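Local structure of protein-tyrosine-phosphatase (Shewanella sp., 2Z72) at residues S211-S216 with L245-F250; V13-S18 with I187-R192; S57-I62 with Q131-A136. The protein hydrolyses phosphotyrosine esters as a cold-active protein tyrosine phosphatase, probably using the zinc-binding centre of a calcineurin-like phosphoesterase fold. All coordinates share one frame; numbering follows the deposited sequence.

The three contacts illustrate how residues distant in sequence are brought together in one phosphoesterase chain. Contact 3 is nested within the loop that contact 2 closes, and contact 1 follows both along the sequence. Contacts 2 and 3 have centres about 13 Å apart and touch directly: helix 186-192 places W190 against D133 and Q189 against K60, so the N-terminal strand, the loop holding 57-62 and helix 122-138 form one continuous neighbourhood. Contact 1 stands apart, its centre about 29 Å from that of contact 2 and 30 Å from that of contact 3, among the helices between strands 203-206 and 281-284. The N-terminal region and the helical crossover thus make their contacts at separate places.

Contact 1: S211-S216 with L245-F250; sequences SSEWIS and LNFLFF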
loop_
_atom_site.group_PDB
_atom_site.type_symbol
_atom_site.label_atom_id
_atom_site.label_comp_id
_atom_site.label_asym_id
_atom_site.label_seq_id
_atom_site.Cartn_x
_atom_site.Cartn_y
_atom_site.Cartn_z
ATOM N N SER A 211 10.688 0.478 15.826
ATOM C CA SER A 211 11.691 0.028 16.777
ATOM C C SER A 211 12.078 1.165 17.722
ATOM O O SER A 211 11.791 2.333 17.474
ATOM C CB SER A 211 12.912 -0.512 16.086
ATOM O OG SER A 211 13.551 0.576 15.381
ATOM N N SER A 212 12.751 0.824 18.792
ATOM C CA SER A 212 13.156 1.818 19.801
ATOM C C SER A 212 14.142 2.808 19.225
ATOM O O SER A 212 14.276 3.949 19.715
ATOM C CB SER A 212 13.735 1.081 21.010
ATOM O OG SER A 212 12.610 0.533 21.727
ATOM N N GLU A 213 14.830 2.446 18.149
ATOM C CA GLU A 213 15.759 3.409 17.454
ATOM C C GLU A 213 15.029 4.633 16.959
ATOM O O GLU A 213 15.656 5.700 16.874
ATOM C CB GLU A 213 16.525 2.681 16.339
ATOM C CG GLU A 213 17.509 3.515 15.551
ATOM C CD GLU A 213 18.461 2.759 14.667
ATOM O OE1 GLU A 213 18.296 1.532 14.627
ATOM O OE2 GLU A 213 19.263 3.459 13.965
ATOM N N TRP A 214 13.743 4.530 16.598
ATOM C CA TRP A 214 12.967 5.709 16.242
ATOM C C TRP A 214 13.064 6.794 17.336
ATOM O O TRP A 214 13.163 7.974 17.095
ATOM C CB TRP A 214 11.490 5.277 16.016
ATOM C CG TRP A 214 10.542 6.446 15.804
ATOM C CD1 TRP A 214 9.935 7.276 16.728
ATOM C CD2 TRP A 214 10.077 6.905 14.526
ATOM N NE1 TRP A 214 9.150 8.202 16.155
ATOM C CE2 TRP A 214 9.221 7.998 14.780
ATOM C CE3 TRP A 214 10.307 6.512 13.189
ATOM C CZ2 TRP A 214 8.611 8.674 13.772
ATOM C CZ3 TRP A 214 9.669 7.212 12.207
ATOM C CH2 TRP A 214 8.822 8.282 12.456
ATOM N N ILE A 215 12.876 6.322 18.570
ATOM C CA ILE A 215 12.839 7.207 19.755
ATOM C C ILE A 215 14.169 7.851 20.022
ATOM O O ILE A 215 14.295 9.028 20.260
ATOM C CB ILE A 215 12.340 6.395 20.985
ATOM C CG1 ILE A 215 10.942 5.798 20.772
ATOM C CG2 ILE A 215 12.443 7.264 22.208
ATOM C CD1 ILE A 215 10.372 4.959 21.885
ATOM N N SER A 216 15.206 7.017 19.885
ATOM C CA SER A 216 16.540 7.579 20.167
ATOM C C SER A 216 16.954 8.583 19.104
ATOM O O SER A 216 17.688 9.538 19.450
ATOM C CB SER A 216 17.606 6.533 20.394
ATOM O OG SER A 216 17.702 5.703 19.276
ATOM N N LEU A 245 18.911 8.074 6.907
ATOM C CA LEU A 245 18.291 7.366 5.802
ATOM C C LEU A 245 18.526 5.865 5.917
ATOM O O LEU A 245 17.636 5.069 5.561
ATOM C CB LEU A 245 18.782 7.905 4.448
ATOM C CG LEU A 245 18.407 9.337 4.135
ATOM C CD1 LEU A 245 18.983 9.761 2.785
ATOM C CD2 LEU A 245 16.901 9.579 4.218
ATOM N N ASN A 246 19.700 5.474 6.369
ATOM C CA ASN A 246 20.016 4.058 6.520
ATOM C C ASN A 246 19.043 3.385 7.480
ATOM O O ASN A 246 18.463 2.343 7.230
ATOM C CB ASN A 246 21.470 3.961 6.958
ATOM C CG ASN A 246 21.960 2.530 7.022
ATOM O OD1 ASN A 246 21.238 1.649 7.516
ATOM N ND2 ASN A 246 23.161 2.258 6.537
ATOM N N PHE A 247 18.810 4.054 8.607
ATOM C CA PHE A 247 17.766 3.594 9.554
ATOM C C PHE A 247 16.420 3.466 8.887
ATOM O O PHE A 247 15.750 2.454 8.953
ATOM C CB PHE A 247 17.625 4.559 10.742
ATOM C CG PHE A 247 16.432 4.211 11.582
ATOM C CD1 PHE A 247 15.384 5.110 11.739
ATOM C CD2 PHE A 247 16.315 2.984 12.182
ATOM C CE1 PHE A 247 14.270 4.787 12.457
ATOM C CE2 PHE A 247 15.220 2.638 12.939
ATOM C CZ PHE A 247 14.183 3.519 13.063
ATOM N N LEU A 248 15.954 4.536 8.239
ATOM C CA LEU A 248 14.623 4.585 7.684
ATOM C C LEU A 248 14.385 3.543 6.612
ATOM O O LEU A 248 13.272 3.013 6.495
ATOM C CB LEU A 248 14.299 6.004 7.166
ATOM C CG LEU A 248 14.104 7.080 8.231
ATOM C CD1 LEU A 248 13.984 8.453 7.552
ATOM C CD2 LEU A 248 12.868 6.748 9.053
ATOM N N PHE A 249 15.399 3.292 5.779
ATOM C CA PHE A 249 15.188 2.440 4.623
ATOM C C PHE A 249 15.545 0.996 4.824
ATOM O O PHE A 249 15.130 0.159 3.980
ATOM C CB PHE A 249 15.979 2.978 3.409
ATOM C CG PHE A 249 15.232 4.095 2.696
ATOM C CD1 PHE A 249 15.226 5.391 3.122
ATOM C CD2 PHE A 249 14.479 3.799 1.578
ATOM C CE1 PHE A 249 14.523 6.405 2.470
ATOM C CE2 PHE A 249 13.815 4.808 0.914
ATOM C CZ PHE A 249 13.805 6.089 1.367
ATOM N N PHE A 250 16.258 0.627 5.869
ATOM C CA PHE A 250 16.733 -0.749 5.977
ATOM C C PHE A 250 16.232 -1.468 7.191
ATOM O O PHE A 250 15.129 -1.220 7.687
ATOM C CB PHE A 250 18.269 -0.726 5.762
ATOM C CG PHE A 250 18.578 -0.161 4.382
ATOM C CD1 PHE A 250 19.330 1.013 4.318
ATOM C CD2 PHE A 250 18.101 -0.721 3.219
ATOM C CE1 PHE A 250 19.597 1.581 3.082
ATOM C CE2 PHE A 250 18.369 -0.174 1.957
ATOM C CZ PHE A 250 19.110 1.013 1.935
#
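The F247 ring meets E213 over one face and S211 at its edge. F247 CG stands anti to the backbone N (chi1 171°), and this swings the ring out from helix 243-249 toward the short helix 212-216. The E213 chain is extended and runs past F247 in the opposite direction. Its CG makes a CH-pi contact 3.9 Å from the F247 ring centroid, while the carboxylate is tilted only 30° from the ring plane and brings CD to 3.3 Å from F247 CD2. That carboxylate is held from beyond, by a salt bridge to R217 and a hydrogen bond from N252. S211 OG lies in the ring plane, 3.6 Å from F247 CE2; its hydrogen bond goes to the N252 carbonyl. The far end of the ring is turned to the W214 backbone, with F247 CZ 3.7 Å from W214 N, and CB of W214 adds an apolar contact. One aromatic side chain of helix 243-249 thus packs on the start of helix 212-216 and the residue before it, within the helical crossover between parallel strands 203-206 and 281-284 of the calcineurin-like phosphoesterase fold; zinc ligand H207 directly follows the first strand and H286 lies two residues past the second.

Contact 2: V13-S18 with I187-R192; sequences VITPIS and IGQWLR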
loop_
_atom_site.group_PDB
_atom_site.type_symbol
_atom_site.label_atom_id
_atom_site.label_comp_id
_atom_site.label_asym_id
_atom_site.label_seq_id
_atom_site.Cartn_x
_atom_site.Cartn_y
_atom_site.Cartn_z
ATOM N N VAL A 13 1.692 4.382 -17.847
ATOM C CA VAL A 13 1.343 5.705 -18.307
ATOM C C VAL A 13 2.443 6.695 -17.976
ATOM O O VAL A 13 2.921 6.763 -16.861
ATOM C CB VAL A 13 -0.013 6.162 -17.691
ATOM C CG1 VAL A 13 -0.297 7.603 -18.047
ATOM C CG2 VAL A 13 -1.152 5.263 -18.104
ATOM N N ILE A 14 2.854 7.429 -19.019
ATOM C CA ILE A 14 3.827 8.531 -18.883
ATOM C C ILE A 14 3.043 9.808 -18.788
ATOM O O ILE A 14 2.167 10.046 -19.627
ATOM C CB ILE A 14 4.668 8.569 -20.203
ATOM C CG1 ILE A 14 5.333 7.229 -20.448
ATOM C CG2 ILE A 14 5.548 9.776 -20.217
ATOM C CD1 ILE A 14 6.128 6.672 -19.332
ATOM N N THR A 15 3.316 10.647 -17.805
ATOM C CA THR A 15 2.638 11.914 -17.605
ATOM C C THR A 15 3.634 13.045 -17.521
ATOM O O THR A 15 4.325 13.178 -16.528
ATOM C CB THR A 15 1.767 11.877 -16.332
ATOM O OG1 THR A 15 0.723 10.920 -16.575
ATOM C CG2 THR A 15 1.110 13.220 -16.102
ATOM N N PRO A 16 3.776 13.784 -18.594
ATOM C CA PRO A 16 4.801 14.863 -18.615
ATOM C C PRO A 16 4.357 16.060 -17.878
ATOM O O PRO A 16 3.199 16.132 -17.474
ATOM C CB PRO A 16 4.882 15.116 -20.128
ATOM C CG PRO A 16 3.530 14.889 -20.646
ATOM C CD PRO A 16 3.058 13.673 -19.852
ATOM N N ILE A 17 5.180 17.044 -17.653
ATOM C CA ILE A 17 4.687 18.138 -16.805
ATOM C C ILE A 17 3.642 18.970 -17.495
ATOM O O ILE A 17 2.841 19.645 -16.848
ATOM C CB ILE A 17 5.827 19.026 -16.321
ATOM C CG1 ILE A 17 5.370 20.036 -15.266
ATOM C CG2 ILE A 17 6.452 19.728 -17.505
ATOM C CD1 ILE A 17 4.562 19.442 -14.114
ATOM N N SER A 18 3.564 19.038 -18.804
ATOM C CA SER A 18 2.504 19.746 -19.495
ATOM C C SER A 18 2.119 18.922 -20.698
ATOM O O SER A 18 2.922 18.259 -21.337
ATOM C CB SER A 18 2.876 21.167 -20.012
ATOM O OG SER A 18 3.323 21.030 -21.378
ATOM N N ILE A 187 1.829 6.460 -12.285
ATOM C CA ILE A 187 1.864 5.646 -11.057
ATOM C C ILE A 187 3.042 6.070 -10.190
ATOM O O ILE A 187 2.886 6.158 -8.964
ATOM C CB ILE A 187 1.849 4.157 -11.379
ATOM C CG1 ILE A 187 0.548 3.706 -12.033
ATOM C CG2 ILE A 187 2.159 3.343 -10.121
ATOM C CD1 ILE A 187 -0.697 3.862 -11.199
ATOM N N GLY A 188 4.189 6.311 -10.780
ATOM C CA GLY A 188 5.329 6.715 -10.007
ATOM C C GLY A 188 5.097 8.025 -9.331
ATOM O O GLY A 188 5.573 8.221 -8.182
ATOM N N GLN A 189 4.460 8.996 -9.961
ATOM C CA GLN A 189 4.157 10.291 -9.372
ATOM C C GLN A 189 3.177 10.110 -8.214
ATOM O O GLN A 189 3.357 10.708 -7.123
ATOM C CB GLN A 189 3.559 11.203 -10.443
ATOM C CG GLN A 189 4.572 11.618 -11.481
ATOM C CD GLN A 189 3.960 12.104 -12.763
ATOM O OE1 GLN A 189 2.793 12.372 -12.886
ATOM N NE2 GLN A 189 4.833 12.212 -13.775
ATOM N N TRP A 190 2.154 9.310 -8.420
ATOM C CA TRP A 190 1.180 8.997 -7.385
ATOM C C TRP A 190 1.852 8.371 -6.189
ATOM O O TRP A 190 1.665 8.813 -5.019
ATOM C CB TRP A 190 0.150 8.104 -7.971
ATOM C CG TRP A 190 -0.936 7.553 -7.123
ATOM C CD1 TRP A 190 -1.922 8.163 -6.420
ATOM C CD2 TRP A 190 -1.188 6.140 -6.959
ATOM N NE1 TRP A 190 -2.757 7.264 -5.808
ATOM C CE2 TRP A 190 -2.315 6.020 -6.135
ATOM C CE3 TRP A 190 -0.558 5.007 -7.416
ATOM C CZ2 TRP A 190 -2.845 4.777 -5.760
ATOM C CZ3 TRP A 190 -1.080 3.773 -7.059
ATOM C CH2 TRP A 190 -2.200 3.667 -6.247
ATOM N N LEU A 191 2.685 7.352 -6.366
ATOM C CA LEU A 191 3.360 6.697 -5.260
ATOM C C LEU A 191 4.270 7.654 -4.525
ATOM O O LEU A 191 4.368 7.589 -3.301
ATOM C CB LEU A 191 4.154 5.496 -5.751
ATOM C CG LEU A 191 3.318 4.321 -6.272
ATOM C CD1 LEU A 191 4.225 3.319 -6.957
ATOM C CD2 LEU A 191 2.519 3.652 -5.142
ATOM N N ARG A 192 4.976 8.545 -5.227
ATOM C CA ARG A 192 5.901 9.484 -4.612
ATOM C C ARG A 192 5.210 10.563 -3.776
ATOM O O ARG A 192 5.878 11.297 -3.083
ATOM C CB ARG A 192 6.821 10.074 -5.669
ATOM C CG ARG A 192 7.929 9.085 -6.072
ATOM C CD ARG A 192 8.646 9.561 -7.321
ATOM N NE ARG A 192 9.710 8.671 -7.720
ATOM C CZ ARG A 192 9.544 7.545 -8.404
ATOM N NH1 ARG A 192 10.615 6.822 -8.715
ATOM N NH2 ARG A 192 8.357 7.157 -8.765
HETATM O O HOH W 1 1.964 5.041 -14.871
#
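T15 and Q189 carry the direct contact, through one hydrogen bond and a small patch of van der Waals packing. The bond runs from Q189 NE2 to T15 O, 3.0 Å long and nearly straight at 168°. It lies in both the carbonyl plane of T15 and the amide plane of Q189. CG of Q189 is anti to its carbonyl carbon (chi1 -70°), and the extended chain beyond it carries the amide across to the residue just past strand 8-14. In the packing, Q189 OE1 rests 3.6 Å from T15 CB and 3.7 Å from T15 CG2. The same amide is used from outside as well, NE2 giving to the A183 carbonyl and OE1 accepting from K60. With an alanine here, T15 O, the A183 carbonyl and the K60 ammonium would probably each lose this partner, and a gap would be likely beside the threonine. Water-mediated bonding forms a second link: water 1 accepts from V13 N at 3.1 Å and from I187 N at 3.0 Å, the latter an amide in the first turn of helix 186-192. Backbone hydrogen bonds also join V13 with E186 and T15 with D184, just ahead of the helix segment. The edge strand 8-14 and the residue following it thus run beside the start of helix 186-192, joining the N-terminal three-stranded sheet to that helix of the calcineurin-like phosphoesterase fold.

Contact 3: S57-I62 with Q131-A136; sequences SEIKQI and QLDQQA
Q134 leaves its helix with CG anti to the backbone N and then bends at chi2 (66°), a path that turns its amide toward E58. CG1 of I59 sits between backbone N and carbonyl carbon (chi1 64°), which leaves CG2 beside the N, 3.6 Å from Q134 CA. The hydrogen bond from the amide is nearly straight: Q134 NE2 gives to E58 OE2 at 2.9 Å, in the amide plane but from above the carboxylate, the carboxylate and amide planes being 72° apart. E58 is modelled in two conformers, so this bond describes one of them; in it, R137 also pairs with OE2. The loop side here is a type I beta turn, E58 to Q61, laid against helix 122-138, the helix of a beta-alpha-beta crossover between parallel strands 108-111 and 142-145. Beside the amide, I59 crosses D133 obliquely, its CB 3.6 Å from D133 OD2. That buried oxygen is matched by W190 NE1 and the K194 ammonium, which would be expected to favour an ionised aspartate. Water 2 accepts from S57 N and donates to Q134 OE1 at 3.0 Å, and water 3 lies between I59 O and D133 OD1, 2.8 Å from the latter.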
loop_
_atom_site.group_PDB
_atom_site.type_symbol
_atom_site.label_atom_id
_atom_site.label_comp_id
_atom_site.label_asym_id
_atom_site.label_seq_id
_atom_site.Cartn_x
_atom_site.Cartn_y
_atom_site.Cartn_z
ATOM N N SER A 57 -6.890 14.682 -11.211
ATOM C CA SER A 57 -6.279 15.970 -10.967
ATOM C C SER A 57 -6.069 16.234 -9.485
ATOM O O SER A 57 -5.633 17.329 -9.139
ATOM C CB SER A 57 -7.161 17.065 -11.622
ATOM O OG SER A 57 -8.433 17.137 -10.975
ATOM N N GLU A 58 -6.366 15.422 -8.488
ATOM C CA GLU A 58 -6.347 15.574 -7.062
ATOM C C GLU A 58 -5.532 14.509 -6.297
ATOM O O GLU A 58 -4.915 14.945 -5.321
ATOM C CB GLU A 58 -7.759 15.519 -6.424
ATOM C CG GLU A 58 -8.921 16.105 -7.159
ATOM C CD GLU A 58 -10.320 15.883 -6.701
ATOM O OE1 GLU A 58 -11.316 16.527 -7.131
ATOM O OE2 GLU A 58 -10.612 15.014 -5.864
ATOM N N ILE A 59 -5.483 13.195 -6.580
ATOM C CA ILE A 59 -5.009 12.189 -5.650
ATOM C C ILE A 59 -3.495 12.087 -5.585
ATOM O O ILE A 59 -2.989 11.348 -4.761
ATOM C CB ILE A 59 -5.613 10.794 -5.930
ATOM C CG1 ILE A 59 -5.172 10.286 -7.300
ATOM C CG2 ILE A 59 -7.095 10.844 -5.813
ATOM C CD1 ILE A 59 -5.614 8.865 -7.603
ATOM N N LYS A 60 -2.785 12.850 -6.434
ATOM C CA LYS A 60 -1.346 12.952 -6.298
ATOM C C LYS A 60 -0.938 14.081 -5.338
ATOM O O LYS A 60 0.269 14.274 -5.112
ATOM C CB LYS A 60 -0.628 13.088 -7.633
ATOM C CG LYS A 60 -0.999 11.968 -8.611
ATOM C CD LYS A 60 -0.203 11.866 -9.901
ATOM C CE LYS A 60 -0.537 12.994 -10.796
ATOM N NZ LYS A 60 0.123 12.908 -12.165
ATOM N N GLN A 61 -1.880 14.773 -4.722
ATOM C CA GLN A 61 -1.568 15.738 -3.663
ATOM C C GLN A 61 -1.083 14.989 -2.427
ATOM O O GLN A 61 -1.665 13.994 -2.025
ATOM C CB GLN A 61 -2.816 16.536 -3.371
ATOM C CG GLN A 61 -3.305 17.427 -4.467
ATOM C CD GLN A 61 -4.694 18.025 -4.257
ATOM O OE1 GLN A 61 -5.385 17.674 -3.281
ATOM N NE2 GLN A 61 -5.103 18.813 -5.215
ATOM N N ILE A 62 -0.068 15.550 -1.789
ATOM C CA ILE A 62 0.446 14.971 -0.538
ATOM C C ILE A 62 -0.523 15.305 0.570
ATOM O O ILE A 62 -0.865 16.473 0.777
ATOM C CB ILE A 62 1.848 15.493 -0.214
ATOM C CG1 ILE A 62 2.872 15.150 -1.308
ATOM C CG2 ILE A 62 2.344 15.000 1.140
ATOM C CD1 ILE A 62 4.161 15.928 -1.256
ATOM N N GLN A 131 -7.930 4.300 -8.689
ATOM C CA GLN A 131 -9.340 4.635 -8.832
ATOM C C GLN A 131 -10.008 4.706 -7.456
ATOM O O GLN A 131 -10.796 5.632 -7.195
ATOM C CB GLN A 131 -10.027 3.601 -9.737
ATOM C CG GLN A 131 -11.498 3.802 -9.877
ATOM C CD GLN A 131 -11.995 2.883 -10.974
ATOM O OE1 GLN A 131 -12.502 1.793 -10.658
ATOM N NE2 GLN A 131 -11.865 3.267 -12.225
ATOM N N LEU A 132 -9.717 3.764 -6.566
ATOM C CA LEU A 132 -10.373 3.761 -5.248
ATOM C C LEU A 132 -9.994 5.007 -4.490
ATOM O O LEU A 132 -10.831 5.575 -3.742
ATOM C CB LEU A 132 -9.935 2.471 -4.551
ATOM C CG LEU A 132 -10.901 2.086 -3.456
ATOM C CD1 LEU A 132 -12.181 1.469 -4.065
ATOM C CD2 LEU A 132 -10.269 1.097 -2.508
ATOM N N ASP A 133 -8.743 5.451 -4.596
ATOM C CA ASP A 133 -8.274 6.685 -3.947
ATOM C C ASP A 133 -9.165 7.834 -4.356
ATOM O O ASP A 133 -9.693 8.600 -3.522
ATOM C CB ASP A 133 -6.799 6.822 -4.330
ATOM C CG ASP A 133 -5.930 7.867 -3.650
ATOM O OD1 ASP A 133 -6.456 8.673 -2.830
ATOM O OD2 ASP A 133 -4.725 7.882 -3.972
ATOM N N GLN A 134 -9.391 8.029 -5.662
ATOM C CA GLN A 134 -10.234 9.085 -6.153
ATOM C C GLN A 134 -11.678 8.907 -5.697
ATOM O O GLN A 134 -12.310 9.883 -5.256
ATOM C CB GLN A 134 -10.145 9.196 -7.677
ATOM C CG GLN A 134 -11.013 10.339 -8.194
ATOM C CD GLN A 134 -10.532 11.730 -7.752
ATOM O OE1 GLN A 134 -9.543 12.231 -8.225
ATOM N NE2 GLN A 134 -11.193 12.399 -6.843
ATOM N N GLN A 135 -12.219 7.695 -5.799
ATOM C CA GLN A 135 -13.589 7.482 -5.411
ATOM C C GLN A 135 -13.832 7.746 -3.910
ATOM O O GLN A 135 -14.874 8.295 -3.554
ATOM C CB GLN A 135 -14.017 6.046 -5.749
ATOM C CG GLN A 135 -14.086 5.790 -7.258
ATOM C CD GLN A 135 -14.404 4.345 -7.561
ATOM O OE1 GLN A 135 -14.227 3.469 -6.711
ATOM N NE2 GLN A 135 -14.897 4.084 -8.774
ATOM N N ALA A 136 -12.871 7.333 -3.084
ATOM C CA ALA A 136 -12.998 7.552 -1.646
ATOM C C ALA A 136 -13.043 9.072 -1.383
ATOM O O ALA A 136 -13.899 9.542 -0.651
ATOM C CB ALA A 136 -11.892 6.886 -0.897
HETATM O O HOH W 2 -9.826 14.256 -10.435
HETATM O O HOH W 3 -4.662 10.755 -2.451
#